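Local coordinates for protein 3-keto-5-aminohexanoate cleavage enzyme (PDB 3C6C) that probably cleaves 3-keto-5-aminohexanoate or a related beta-keto acid, using a divalent metal ion held in a TIM barrel, at residues N263-G267 with L268-L272. Residues are numbered along the deposited sequence; the frame is centred on the assembly and turned at random.
Sequences NVRVG and LEDNL. With NI (nickel (II) ion), chain B.
R265 takes hold of D270 side-on: NE donates to OD2 of D270 at 2.9 Å, and NH2 donates to OD1 of the same residue at 2.9 Å. Both bonds are nearly straight and use the syn lone pairs, and with the guanidinium and carboxylate planes only 9° apart the pair lies almost flat. NH2 also reaches E269, where a weak, bent bond to OE2 spans 3.1 Å; this carboxylate is turned 68° from the guanidinium plane. The same OE2 binds the nickel ion at 2.2 Å, alongside H66, H68 and three waters. R265 NH1 donates to the O of one of these waters at 3.1 Å.

The torsions explain the reach. R265 runs out extended from the barrel strand 264-266, and E269 has CG anti to its own N (chi1 172°) with an extended chain beyond, which brings its carboxylate to the metal. Behind them the backbone turns sharply after G267, at whose backbone angles a CB would be jammed against the carbonyl O of V266. D270 N closes the turn on G267 O at 3.0 Å, while N271 N adds a weak bond to that oxygen and Q250 a further one. F244 makes a cation-pi contact with R265.

D270 thus fixes the rotation of the guanidinium, and since R265 touches both a metal-bound water and, weakly, the metal-bound carboxylate, D270 is a second-shell residue of the nickel site.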
loop_
_atom_site.group_PDB
_atom_site.type_symbol
_atom_site.label_atom_id
_atom_site.label_comp_id
_atom_site.label_asym_id
_atom_site.label_seq_id
_atom_site.Cartn_x
_atom_site.Cartn_y
_atom_site.Cartn_z
ATOM N N ASN A 263 2.868 13.270 -14.161
ATOM C CA ASN A 263 2.634 13.685 -15.532
ATOM C C ASN A 263 2.392 12.445 -16.369
ATOM O O ASN A 263 2.471 11.330 -15.867
ATOM C CB ASN A 263 3.810 14.504 -16.005
ATOM C CG ASN A 263 3.979 15.740 -15.143
ATOM O OD1 ASN A 263 3.040 16.520 -14.993
ATOM N ND2 ASN A 263 5.131 15.858 -14.479
ATOM N N VAL A 264 2.035 12.668 -17.630
ATOM C CA VAL A 264 1.483 11.619 -18.479
ATOM C C VAL A 264 2.071 11.576 -19.873
ATOM O O VAL A 264 2.713 12.504 -20.329
ATOM C CB VAL A 264 -0.080 11.719 -18.578
ATOM C CG1 VAL A 264 -0.682 11.824 -17.152
ATOM C CG2 VAL A 264 -0.529 12.873 -19.456
ATOM N N ARG A 265 1.808 10.446 -20.539
ATOM C CA ARG A 265 2.303 10.185 -21.880
ATOM C C ARG A 265 1.320 9.291 -22.631
ATOM O O ARG A 265 0.789 8.311 -22.092
ATOM C CB ARG A 265 3.713 9.572 -21.809
ATOM C CG ARG A 265 4.163 8.810 -23.032
ATOM C CD ARG A 265 5.627 8.512 -23.024
ATOM N NE ARG A 265 5.937 7.354 -23.858
ATOM C CZ ARG A 265 7.144 7.012 -24.260
ATOM N NH1 ARG A 265 8.188 7.765 -23.938
ATOM N NH2 ARG A 265 7.308 5.905 -24.939
ATOM N N VAL A 266 1.070 9.702 -23.863
ATOM C CA VAL A 266 0.382 8.898 -24.854
ATOM C C VAL A 266 1.138 8.914 -26.170
ATOM O O VAL A 266 2.226 9.476 -26.257
ATOM C CB VAL A 266 -1.111 9.347 -25.035
ATOM C CG1 VAL A 266 -1.887 9.205 -23.691
ATOM C CG2 VAL A 266 -1.266 10.764 -25.617
ATOM N N GLY A 267 0.550 8.278 -27.184
ATOM C CA GLY A 267 1.166 8.245 -28.512
ATOM C C GLY A 267 1.271 6.895 -29.174
ATOM O O GLY A 267 1.210 5.865 -28.535
ATOM N N LEU A 268 1.505 6.948 -30.485
ATOM C CA LEU A 268 1.591 5.748 -31.319
ATOM C C LEU A 268 2.822 4.882 -31.014
ATOM O O LEU A 268 2.869 3.714 -31.402
ATOM C CB LEU A 268 1.542 6.117 -32.810
ATOM C CG LEU A 268 0.249 6.757 -33.305
ATOM C CD1 LEU A 268 0.407 7.125 -34.785
ATOM C CD2 LEU A 268 -0.920 5.810 -33.075
ATOM N N GLU A 269 3.810 5.472 -30.332
ATOM C CA GLU A 269 4.970 4.716 -29.866
ATOM C C GLU A 269 4.520 3.583 -28.941
ATOM O O GLU A 269 5.108 2.496 -28.909
ATOM C CB GLU A 269 5.984 5.623 -29.139
ATOM C CG GLU A 269 7.101 4.851 -28.470
ATOM C CD GLU A 269 8.304 5.723 -28.141
ATOM O OE1 GLU A 269 8.417 6.852 -28.660
ATOM O OE2 GLU A 269 9.138 5.269 -27.347
ATOM N N ASP A 270 3.445 3.841 -28.205
ATOM C CA ASP A 270 3.004 2.986 -27.092
ATOM C C ASP A 270 1.718 2.193 -27.352
ATOM O O ASP A 270 1.458 1.203 -26.690
ATOM C CB ASP A 270 2.780 3.811 -25.823
ATOM C CG ASP A 270 4.000 4.564 -25.381
ATOM O OD1 ASP A 270 5.137 4.071 -25.614
ATOM O OD2 ASP A 270 3.818 5.662 -24.781
ATOM N N ASN A 271 0.935 2.666 -28.308
ATOM C CA ASN A 271 -0.378 2.127 -28.605
ATOM C C ASN A 271 -0.859 2.605 -29.950
ATOM O O ASN A 271 -0.882 3.801 -30.196
ATOM C CB ASN A 271 -1.379 2.602 -27.538
ATOM C CG ASN A 271 -2.815 2.322 -27.931
ATOM O OD1 ASN A 271 -3.148 1.212 -28.371
ATOM N ND2 ASN A 271 -3.662 3.306 -27.761
ATOM N N LEU A 272 -1.247 1.668 -30.819
ATOM C CA LEU A 272 -1.739 2.031 -32.152
ATOM C C LEU A 272 -3.244 2.317 -32.262
ATOM O O LEU A 272 -3.716 2.834 -33.280
ATOM C CB LEU A 272 -1.381 0.925 -33.152
ATOM C CG LEU A 272 0.107 0.614 -33.360
ATOM C CD1 LEU A 272 0.228 -0.397 -34.523
ATOM C CD2 LEU A 272 0.946 1.844 -33.646
HETATM NI NI NI B . 11.065 6.131 -26.737
HETATM O O HOH W 1 10.559 5.798 -24.419
HETATM O O HOH W 2 11.384 3.967 -26.671
HETATM O O HOH W 3 12.974 6.212 -25.863
#